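Local coordinates for protein EF0056 (PDB 6ORI) that is of unknown function but, as part of the N-terminal region of an enterococcal surface protein with immunoglobulin-like architecture, is probably connected with biofilm formation, at residues N67-L72 with K115-R120; N206-F211 with L388-Y393; G260-A265 with S382-K387. One frame throughout, in Å; residues are numbered along the deposited sequence. Where two conformers were deposited one is given.

Contact 1. Residues N67-L72 with K115-R120; sequences NWEIRL and KVNYIR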
loop_
_atom_site.group_PDB
_atom_site.type_symbol
_atom_site.label_atom_id
_atom_site.label_comp_id
_atom_site.label_asym_id
_atom_site.label_seq_id
_atom_site.Cartn_x
_atom_site.Cartn_y
_atom_site.Cartn_z
ATOM N N ASN A 67 17.815 -15.625 -5.267
ATOM C CA ASN A 67 16.560 -16.271 -4.913
ATOM C C ASN A 67 15.355 -15.331 -4.903
ATOM O O ASN A 67 14.236 -15.732 -5.206
ATOM C CB ASN A 67 16.666 -16.928 -3.544
ATOM C CG ASN A 67 15.430 -17.713 -3.199
ATOM O OD1 ASN A 67 15.096 -18.691 -3.877
ATOM N ND2 ASN A 67 14.695 -17.266 -2.194
ATOM N N TRP A 68 15.621 -14.105 -4.482
ATOM C CA TRP A 68 14.603 -13.119 -4.162
ATOM C C TRP A 68 14.367 -12.237 -5.367
ATOM O O TRP A 68 15.267 -11.535 -5.825
ATOM C CB TRP A 68 15.085 -12.299 -2.985
ATOM C CG TRP A 68 15.565 -13.132 -1.841
ATOM C CD1 TRP A 68 16.846 -13.246 -1.422
ATOM C CD2 TRP A 68 14.781 -13.982 -0.989
ATOM N NE1 TRP A 68 16.922 -14.116 -0.354
ATOM C CE2 TRP A 68 15.666 -14.575 -0.070
ATOM C CE3 TRP A 68 13.427 -14.303 -0.914
ATOM C CZ2 TRP A 68 15.245 -15.468 0.902
ATOM C CZ3 TRP A 68 13.005 -15.175 0.067
ATOM C CH2 TRP A 68 13.915 -15.750 0.962
ATOM N N GLU A 69 13.140 -12.282 -5.871
ATOM C CA GLU A 69 12.784 -11.551 -7.093
ATOM C C GLU A 69 11.597 -10.634 -6.858
ATOM O O GLU A 69 10.536 -11.065 -6.413
ATOM C CB GLU A 69 12.458 -12.528 -8.204
ATOM C CG GLU A 69 12.140 -11.878 -9.529
ATOM C CD GLU A 69 12.031 -12.913 -10.609
ATOM O OE1 GLU A 69 10.922 -13.471 -10.770
ATOM O OE2 GLU A 69 13.072 -13.204 -11.234
ATOM N N ILE A 70 11.782 -9.365 -7.180
ATOM C CA ILE A 70 10.720 -8.387 -7.087
ATOM C C ILE A 70 9.909 -8.468 -8.361
ATOM O O ILE A 70 10.484 -8.510 -9.469
ATOM C CB ILE A 70 11.305 -6.969 -6.953
ATOM C CG1 ILE A 70 12.074 -6.810 -5.629
ATOM C CG2 ILE A 70 10.192 -5.897 -7.055
ATOM C CD1 ILE A 70 12.884 -5.534 -5.550
ATOM N N ARG A 71 8.598 -8.545 -8.219
ATOM C CA ARG A 71 7.697 -8.509 -9.342
ATOM C C ARG A 71 6.814 -7.289 -9.258
ATOM O O ARG A 71 6.364 -6.896 -8.175
ATOM C CB ARG A 71 6.884 -9.791 -9.445
ATOM C CG ARG A 71 7.802 -10.930 -9.916
ATOM C CD ARG A 71 7.100 -12.182 -10.288
ATOM N NE ARG A 71 8.074 -13.197 -10.664
ATOM C CZ ARG A 71 7.759 -14.450 -10.935
ATOM N NH1 ARG A 71 6.504 -14.865 -10.855
ATOM N NH2 ARG A 71 8.715 -15.294 -11.256
ATOM N N LEU A 72 6.605 -6.649 -10.407
ATOM C CA LEU A 72 5.790 -5.444 -10.516
ATOM C C LEU A 72 4.723 -5.732 -11.566
ATOM O O LEU A 72 5.032 -5.956 -12.744
ATOM C CB LEU A 72 6.635 -4.262 -10.937
ATOM C CG LEU A 72 5.874 -2.971 -11.191
ATOM C CD1 LEU A 72 5.244 -2.413 -9.923
ATOM C CD2 LEU A 72 6.810 -1.955 -11.829
ATOM N N LYS A 115 9.950 -8.102 -13.719
ATOM C CA LYS A 115 10.783 -8.678 -12.656
ATOM C C LYS A 115 12.166 -8.050 -12.588
ATOM O O LYS A 115 12.760 -7.687 -13.621
ATOM C CB LYS A 115 10.936 -10.196 -12.831
ATOM C CG LYS A 115 11.603 -10.609 -14.125
ATOM C CD LYS A 115 11.706 -12.134 -14.258
ATOM C CE LYS A 115 12.346 -12.459 -15.585
ATOM N NZ LYS A 115 12.685 -13.896 -15.723
ATOM N N VAL A 116 12.686 -7.901 -11.375
ATOM C CA VAL A 116 14.076 -7.492 -11.127
ATOM C C VAL A 116 14.518 -8.152 -9.842
ATOM O O VAL A 116 13.701 -8.376 -8.961
ATOM C CB VAL A 116 14.198 -5.948 -11.078
ATOM C CG1 VAL A 116 13.588 -5.339 -9.825
ATOM C CG2 VAL A 116 15.642 -5.522 -11.216
ATOM N N ASN A 117 15.781 -8.509 -9.718
ATOM C CA ASN A 117 16.222 -9.138 -8.499
ATOM C C ASN A 117 16.181 -8.153 -7.342
ATOM O O ASN A 117 16.458 -6.973 -7.489
ATOM C CB ASN A 117 17.619 -9.727 -8.674
ATOM C CG ASN A 117 17.617 -10.956 -9.539
ATOM O OD1 ASN A 117 16.566 -11.503 -9.850
ATOM N ND2 ASN A 117 18.803 -11.436 -9.876
ATOM N N TYR A 118 15.850 -8.654 -6.168
ATOM C CA TYR A 118 15.870 -7.830 -4.968
ATOM C C TYR A 118 17.289 -7.419 -4.556
ATOM O O TYR A 118 17.508 -6.276 -4.172
ATOM C CB TYR A 118 15.167 -8.596 -3.823
ATOM C CG TYR A 118 15.052 -7.827 -2.519
ATOM C CD1 TYR A 118 16.124 -7.729 -1.652
ATOM C CD2 TYR A 118 13.863 -7.202 -2.152
ATOM C CE1 TYR A 118 16.021 -7.020 -0.452
ATOM C CE2 TYR A 118 13.756 -6.501 -0.957
ATOM C CZ TYR A 118 14.838 -6.425 -0.120
ATOM O OH TYR A 118 14.733 -5.727 1.065
ATOM N N ILE A 119 18.237 -8.358 -4.632
ATOM C CA ILE A 119 19.545 -8.176 -4.022
ATOM C C ILE A 119 20.507 -7.517 -4.989
ATOM O O ILE A 119 20.710 -8.002 -6.122
ATOM C CB ILE A 119 20.116 -9.521 -3.536
ATOM C CG1 ILE A 119 19.208 -10.132 -2.462
ATOM C CG2 ILE A 119 21.548 -9.365 -3.052
ATOM C CD1 ILE A 119 19.316 -9.478 -1.084
ATOM N N ARG A 120 21.109 -6.429 -4.520
ATOM C CA ARG A 120 21.921 -5.579 -5.361
ATOM C C ARG A 120 23.097 -6.311 -6.009
ATOM O O ARG A 120 23.397 -6.073 -7.179
ATOM C CB ARG A 120 22.413 -4.377 -4.562
ATOM C CG ARG A 120 23.065 -3.323 -5.464
ATOM C CD ARG A 120 23.434 -2.082 -4.705
ATOM N NE ARG A 120 24.404 -2.373 -3.660
ATOM C CZ ARG A 120 24.783 -1.512 -2.730
ATOM N NH1 ARG A 120 24.243 -0.315 -2.664
ATOM N NH2 ARG A 120 25.669 -1.879 -1.820
HETATM O O HOH W 1 17.929 -11.199 -5.510
HETATM O O HOH W 2 14.797 -11.234 -11.943
HETATM O O HOH W 3 13.419 -15.125 -13.044
#

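Contact 2. Residues N206-F211 with L388-Y393; sequences NNSDQF and LIQNTY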
loop_
_atom_site.group_PDB
_atom_site.type_symbol
_atom_site.label_atom_id
_atom_site.label_comp_id
_atom_site.label_asym_id
_atom_site.label_seq_id
_atom_site.Cartn_x
_atom_site.Cartn_y
_atom_site.Cartn_z
ATOM N N ASN A 206 5.998 19.376 11.888
ATOM C CA ASN A 206 6.474 18.447 12.894
ATOM C C ASN A 206 6.992 17.145 12.297
ATOM O O ASN A 206 6.279 16.474 11.552
ATOM C CB ASN A 206 5.343 18.164 13.872
ATOM C CG ASN A 206 4.934 19.389 14.628
ATOM O OD1 ASN A 206 5.777 20.099 15.163
ATOM N ND2 ASN A 206 3.651 19.659 14.652
ATOM N N ASN A 207 8.237 16.802 12.609
ATOM C CA ASN A 207 8.802 15.508 12.234
ATOM C C ASN A 207 8.656 15.249 10.755
ATOM O O ASN A 207 8.312 14.125 10.338
ATOM C CB ASN A 207 8.121 14.416 13.047
ATOM C CG ASN A 207 8.132 14.727 14.541
ATOM O OD1 ASN A 207 7.115 15.128 15.105
ATOM N ND2 ASN A 207 9.288 14.608 15.174
ATOM N N SER A 208 8.952 16.260 9.944
ATOM C CA SER A 208 8.665 16.188 8.518
ATOM C C SER A 208 9.659 15.352 7.706
ATOM O O SER A 208 9.429 15.147 6.512
ATOM C CB SER A 208 8.650 17.586 7.947
ATOM O OG SER A 208 9.908 18.177 8.185
ATOM N N ASP A 209 10.733 14.872 8.346
ATOM C CA ASP A 209 11.741 14.038 7.699
ATOM C C ASP A 209 11.805 12.642 8.309
ATOM O O ASP A 209 12.816 11.939 8.129
ATOM C CB ASP A 209 13.116 14.708 7.807
ATOM C CG ASP A 209 13.549 14.959 9.241
ATOM O OD1 ASP A 209 12.737 14.761 10.180
ATOM O OD2 ASP A 209 14.726 15.366 9.426
ATOM N N GLN A 210 10.747 12.207 8.992
ATOM C CA GLN A 210 10.773 10.923 9.679
ATOM C C GLN A 210 10.137 9.772 8.907
ATOM O O GLN A 210 10.474 8.598 9.138
ATOM C CB GLN A 210 10.141 11.055 11.064
ATOM C CG GLN A 210 10.934 11.959 11.979
ATOM C CD GLN A 210 12.340 11.473 12.149
ATOM O OE1 GLN A 210 12.565 10.333 12.559
ATOM N NE2 GLN A 210 13.303 12.304 11.770
ATOM N N PHE A 211 9.238 10.097 7.986
ATOM C CA PHE A 211 8.580 9.080 7.171
ATOM C C PHE A 211 8.908 9.265 5.712
ATOM O O PHE A 211 9.040 10.394 5.229
ATOM C CB PHE A 211 7.080 9.105 7.416
ATOM C CG PHE A 211 6.738 8.671 8.793
ATOM C CD1 PHE A 211 6.701 7.339 9.107
ATOM C CD2 PHE A 211 6.496 9.592 9.794
ATOM C CE1 PHE A 211 6.412 6.919 10.385
ATOM C CE2 PHE A 211 6.227 9.174 11.061
ATOM C CZ PHE A 211 6.193 7.833 11.363
ATOM N N LEU A 388 -1.066 17.225 8.270
ATOM C CA LEU A 388 -0.527 15.951 7.832
ATOM C C LEU A 388 0.924 15.765 8.205
ATOM O O LEU A 388 1.780 16.585 7.833
ATOM C CB LEU A 388 -0.683 15.880 6.317
ATOM C CG LEU A 388 -0.058 14.673 5.608
ATOM C CD1 LEU A 388 -0.651 13.359 6.035
ATOM C CD2 LEU A 388 -0.146 14.831 4.085
ATOM N N ILE A 389 1.247 14.681 8.893
ATOM C CA ILE A 389 2.651 14.342 9.084
ATOM C C ILE A 389 3.191 13.907 7.728
ATOM O O ILE A 389 2.665 13.004 7.096
ATOM C CB ILE A 389 2.841 13.235 10.131
ATOM C CG1 ILE A 389 2.208 13.638 11.461
ATOM C CG2 ILE A 389 4.327 12.901 10.309
ATOM C CD1 ILE A 389 2.681 14.982 12.026
ATOM N N GLN A 390 4.218 14.598 7.250
ATOM C CA GLN A 390 4.647 14.411 5.875
ATOM C C GLN A 390 5.000 12.964 5.534
ATOM O O GLN A 390 5.646 12.265 6.311
ATOM C CB GLN A 390 5.832 15.327 5.594
ATOM C CG GLN A 390 6.222 15.425 4.132
ATOM C CD GLN A 390 7.062 16.654 3.803
ATOM O OE1 GLN A 390 6.632 17.520 3.032
ATOM N NE2 GLN A 390 8.230 16.752 4.389
ATOM N N ASN A 391 4.492 12.522 4.385
ATOM C CA ASN A 391 4.752 11.200 3.825
ATOM C C ASN A 391 4.049 10.091 4.607
ATOM O O ASN A 391 4.458 8.942 4.526
ATOM C CB ASN A 391 6.255 10.927 3.644
ATOM C CG ASN A 391 6.830 11.687 2.478
ATOM O OD1 ASN A 391 6.172 11.864 1.471
ATOM N ND2 ASN A 391 8.055 12.148 2.620
ATOM N N THR A 392 2.997 10.411 5.367
ATOM C CA THR A 392 2.203 9.382 6.046
ATOM C C THR A 392 0.858 9.151 5.397
ATOM O O THR A 392 0.133 8.275 5.829
ATOM C CB THR A 392 1.983 9.668 7.540
ATOM O OG1 THR A 392 1.081 10.774 7.752
ATOM C CG2 THR A 392 3.302 9.885 8.258
ATOM N N TYR A 393 0.522 9.919 4.369
ATOM C CA TYR A 393 -0.749 9.733 3.689
ATOM C C TYR A 393 -0.657 8.564 2.717
ATOM O O TYR A 393 0.267 8.501 1.880
ATOM C CB TYR A 393 -1.182 11.013 2.952
ATOM C CG TYR A 393 -2.397 10.849 2.085
ATOM C CD1 TYR A 393 -3.666 11.073 2.589
ATOM C CD2 TYR A 393 -2.267 10.443 0.760
ATOM C CE1 TYR A 393 -4.801 10.926 1.754
ATOM C CE2 TYR A 393 -3.365 10.293 -0.052
ATOM C CZ TYR A 393 -4.617 10.518 0.453
ATOM O OH TYR A 393 -5.710 10.351 -0.391
HETATM O O HOH W 4 5.397 16.633 8.850
HETATM O O HOH W 5 7.773 12.622 8.037
HETATM O O HOH W 6 9.137 12.970 4.951
#

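Contact 3. Residues G260-A265 with S382-K387; sequences GTPWYA and SDTNKK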
loop_
_atom_site.group_PDB
_atom_site.type_symbol
_atom_site.label_atom_id
_atom_site.label_comp_id
_atom_site.label_asym_id
_atom_site.label_seq_id
_atom_site.Cartn_x
_atom_site.Cartn_y
_atom_site.Cartn_z
ATOM N N GLY A 260 4.083 18.377 18.223
ATOM C CA GLY A 260 2.706 18.622 17.834
ATOM C C GLY A 260 1.781 17.520 18.324
ATOM O O GLY A 260 0.786 17.204 17.695
ATOM N N THR A 261 2.129 16.954 19.473
ATOM C CA THR A 261 1.394 15.873 20.084
ATOM C C THR A 261 0.178 16.363 20.864
ATOM O O THR A 261 0.122 17.522 21.284
ATOM C CB THR A 261 2.327 15.102 21.016
ATOM O OG1 THR A 261 3.032 16.036 21.857
ATOM C CG2 THR A 261 3.348 14.288 20.213
ATOM N N PRO A 262 -0.811 15.487 21.074
ATOM C CA PRO A 262 -0.834 14.126 20.557
ATOM C C PRO A 262 -1.227 14.084 19.093
ATOM O O PRO A 262 -2.039 14.856 18.589
ATOM C CB PRO A 262 -1.878 13.452 21.449
ATOM C CG PRO A 262 -2.852 14.555 21.748
ATOM C CD PRO A 262 -2.006 15.799 21.889
ATOM N N TRP A 263 -0.618 13.140 18.397
ATOM C CA TRP A 263 -0.997 12.911 17.010
ATOM C C TRP A 263 -2.312 12.155 16.930
ATOM O O TRP A 263 -2.750 11.519 17.895
ATOM C CB TRP A 263 0.058 12.098 16.281
ATOM C CG TRP A 263 1.348 12.810 15.998
ATOM C CD1 TRP A 263 1.724 14.064 16.393
ATOM C CD2 TRP A 263 2.436 12.282 15.255
ATOM N NE1 TRP A 263 2.992 14.347 15.927
ATOM C CE2 TRP A 263 3.447 13.255 15.232
ATOM C CE3 TRP A 263 2.655 11.065 14.599
ATOM C CZ2 TRP A 263 4.654 13.051 14.572
ATOM C CZ3 TRP A 263 3.855 10.859 13.955
ATOM C CH2 TRP A 263 4.847 11.856 13.955
ATOM N N TYR A 264 -2.922 12.242 15.749
ATOM C CA TYR A 264 -4.152 11.526 15.432
ATOM C C TYR A 264 -3.909 10.540 14.317
ATOM O O TYR A 264 -3.174 10.838 13.360
ATOM C CB TYR A 264 -5.254 12.485 14.999
ATOM C CG TYR A 264 -5.829 13.296 16.137
ATOM C CD1 TYR A 264 -5.032 14.198 16.832
ATOM C CD2 TYR A 264 -7.131 13.120 16.558
ATOM C CE1 TYR A 264 -5.542 14.956 17.886
ATOM C CE2 TYR A 264 -7.654 13.882 17.612
ATOM C CZ TYR A 264 -6.840 14.782 18.272
ATOM O OH TYR A 264 -7.350 15.527 19.329
ATOM N N ALA A 265 -4.525 9.375 14.453
ATOM C CA ALA A 265 -4.656 8.400 13.377
ATOM C C ALA A 265 -5.949 8.719 12.648
ATOM O O ALA A 265 -6.998 8.851 13.280
ATOM C CB ALA A 265 -4.695 6.997 13.987
ATOM N N SER A 382 -1.838 12.783 11.573
ATOM C CA SER A 382 -1.829 14.237 11.669
ATOM C C SER A 382 -1.359 14.633 13.041
ATOM O O SER A 382 -1.406 13.828 13.995
ATOM C CB SER A 382 -3.195 14.833 11.375
ATOM O OG SER A 382 -4.138 14.356 12.305
ATOM N N ASP A 383 -0.872 15.854 13.149
ATOM C CA ASP A 383 -0.586 16.419 14.464
ATOM C C ASP A 383 -1.883 16.883 15.134
ATOM O O ASP A 383 -2.990 16.723 14.603
ATOM C CB ASP A 383 0.502 17.507 14.374
ATOM C CG ASP A 383 0.075 18.755 13.623
ATOM O OD1 ASP A 383 -1.120 19.026 13.463
ATOM O OD2 ASP A 383 1.000 19.478 13.178
ATOM N N THR A 384 -1.744 17.482 16.301
ATOM C CA THR A 384 -2.897 17.884 17.066
ATOM C C THR A 384 -3.705 18.967 16.372
ATOM O O THR A 384 -4.892 19.120 16.648
ATOM C CB THR A 384 -2.415 18.295 18.444
ATOM O OG1 THR A 384 -3.530 18.443 19.310
ATOM C CG2 THR A 384 -1.553 19.558 18.417
ATOM N N ASN A 385 -3.080 19.697 15.459
ATOM C CA ASN A 385 -3.752 20.720 14.669
ATOM C C ASN A 385 -4.219 20.214 13.300
ATOM O O ASN A 385 -4.481 20.998 12.402
ATOM C CB ASN A 385 -2.842 21.935 14.491
ATOM C CG ASN A 385 -2.970 22.924 15.613
ATOM O OD1 ASN A 385 -3.845 22.827 16.468
ATOM N ND2 ASN A 385 -2.096 23.898 15.609
ATOM N N LYS A 386 -4.339 18.894 13.161
ATOM C CA LYS A 386 -4.912 18.264 11.956
ATOM C C LYS A 386 -4.011 18.371 10.711
ATOM O O LYS A 386 -4.438 18.035 9.608
ATOM C CB LYS A 386 -6.313 18.811 11.652
ATOM C CG LYS A 386 -7.266 18.642 12.817
ATOM C CD LYS A 386 -8.677 19.155 12.544
ATOM C CE LYS A 386 -8.770 20.656 12.642
ATOM N NZ LYS A 386 -10.188 21.097 12.417
ATOM N N LYS A 387 -2.771 18.800 10.898
ATOM C CA LYS A 387 -1.826 18.929 9.800
ATOM C C LYS A 387 -1.160 17.576 9.547
ATOM O O LYS A 387 -0.780 16.852 10.480
ATOM C CB LYS A 387 -0.833 20.043 10.097
ATOM C CG LYS A 387 -1.572 21.362 10.393
ATOM C CD LYS A 387 -0.798 22.601 10.078
ATOM C CE LYS A 387 -1.678 23.851 10.274
ATOM N NZ LYS A 387 -2.901 23.857 9.410
HETATM O O HOH W 7 -5.527 17.027 20.766
#

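Contact 1. Residues N67-L72 with K115-R120
Glu-69 and Lys-115 cross obliquely on one face of an antiparallel strand pair, the acid lying against the aliphatic part of the lysine. In Glu-69, chi1 of -177° sets CG anti to the backbone N and near Lys-115 CB, and the extended chain carries OE2 to 3.5 Å from Lys-115 CD. The lysine runs on, extended, past the carboxylate: Glu-69 OE2 and Lys-115 NZ stay 4.6 Å apart, too far for a salt bridge, and a water that donates to the oxygen and accepts from the amine spans the gap. A second water donates to both Glu-69 OE2 and Asn-117 OD1, while the amide nitrogen of Asn-117 turns to Asn-122. The other oxygen, Glu-69 OE1, is gripped side-on by Arg-71, with NE at 2.9 Å and NH2 bonding to the same atom, which lies close to the guanidinium plane. Arg-71 also pairs with Glu-21 and Asp-178; its charge probably favours the ionised form of Glu-69.

On the other face Ile-70 CB meets Val-116 CG1 at 4.0 Å. Ile-70 CD1 reaches CD2 of the oblique Tyr-118 ring at 3.9 Å, and Trp-68 CB rests on Tyr-118 CB at 3.8 Å; the tyrosine hydroxyl bonds to His-59. Ile-119 CG1 sits at the indole edge of Trp-68, near the ring plane. Ile-70 and Val-116 form the hydrogen-bonded pair, and beyond it Tyr-118 N bonds to Trp-68 O at 3.0 Å; a water joins the same oxygen to Ile-119 N.

Strand 68-74 lies between strands 113-117 and 166-173, and strand 113-117 goes on to pair with strand 98-104. Leu-34 of strand 31-38 packs on Ile-70, and Phe-31 meets both the Trp-68 and Tyr-118 rings edge-to-face.

Contact 2. Residues N206-F211 with L388-Y393
Two turns meet here, Ser-208 of one, and Phe-211 just after it, against Gln-390, Asn-391 and Thr-392 of the other, where the loop before strand 211-221 passes the loop before strand 394-398. The first is a type I turn from Asn-207 to Gln-210, the second a type II turn from Ile-389 to Thr-392, and side-chain amides and water stitch them together. Gln-390, with CG anti to its backbone N (chi1 -169°) and the chain extended beyond, gives NE2 to Ser-208 O at 2.9 Å, the oxygen lying in the amide plane. Asn-391 makes a longer bond, ND2 to Phe-211 O at 3.3 Å, and ND2 also donates to a water close to Ser-208 O and Phe-211 O. Another water accepts from Gln-390 N and donates to Asn-206 O; a third accepts from Phe-211 N and lies within bonding distance of Asn-207 O and Gln-390 O. Beneath this polar layer, Thr-392 CG2 approaches Phe-211 CD2 obliquely at 3.6 Å, and Ile-389 CG2 reaches the same ring atom at 4.0 Å. Thr-392 N and OG1 both donate to Ile-389 O, closing the turn.

Phe-211 begins an outermost strand of the five-stranded sheet, packing on Leu-246 of strand 239-248. Ile-389 touches Leu-381 of strand 375-382 in the four-stranded sheet, so the contact joins the two sheets.

Contact 3. Residues G260-A265 with S382-K387
Tyr-264 and Ser-382 form an antiparallel hydrogen-bonded pair at the place where strands 264-269 and 375-382 come to the end of their pairing. Tyr-264 N donates to Ser-382 O at 2.8 Å, and Ser-382 N returns a bond to Tyr-264 O at 3.0 Å. Past this pair the 382-387 segment folds into a type I turn from Asp-383 to Lys-386, whereas the other segment passes through a cis peptide before Pro-262 to Gly-260. There, with the positive phi (70°) that glycine favours, Gly-260 O receives Thr-384 N at 2.9 Å.

Thr-384 presents its side chain to this bend. CG2 lies 3.4 Å from Gly-260 O, and OG1, anti to the backbone N (chi1 -168°), is on the side of Pro-262 CD and shares a water with Tyr-264 OH. The Tyr-264 ring lies obliquely to the turn, CE1 4.0 Å from Thr-384 CA, with that water at its edge. Ser-382 OG sits 3.5 Å from Tyr-264 CB and bonds to Asn-266 of strand 264-269. Trp-263 brings indole CD1 to Asp-383 CA at 3.8 Å, also obliquely, and its NE1 donates to Lys-259 O.

Asp-383 OD1 accepts from Lys-387 N, just after the turn, at 3.1 Å and from above the carboxylate plane, and weakly from Asn-385 N, while OD2 is bonded by Ser-204 OG. Across the two segments themselves, then, the direct hydrogen bonds are all backbone to backbone, and the side-chain oxygens of Asp-383, Thr-384, Tyr-264 and Ser-382 find other partners. The direct polar link is therefore made by the main chain, and the carboxylate, with several donors on its two oxygens, would probably favour the ionised form.

In the fold
Contact 1 closes before the other two begin and belongs to the N-terminal half, in the ten-stranded antiparallel sheet; its centre is about 28 Å from that of contact 2 and about 37 Å from that of contact 3, across the chain's centre from the latter. Contacts 2 and 3 lie about 11 Å apart, centre to centre, contact 3 nested inside the loop that contact 2 closes. They touch through Ile-389 CD1 on Trp-263 CE2 and a probable hydrogen bond from Asn-206 ND2 to Asp-383 OD2. The loop before strand 211-221 and the segment leading into strand 264-269 thus both meet the loop between strands 375-382 and 394-398. A calcium site joins Ser-162 to Gly-372, Asp-374, Leu-400 and Asp-402.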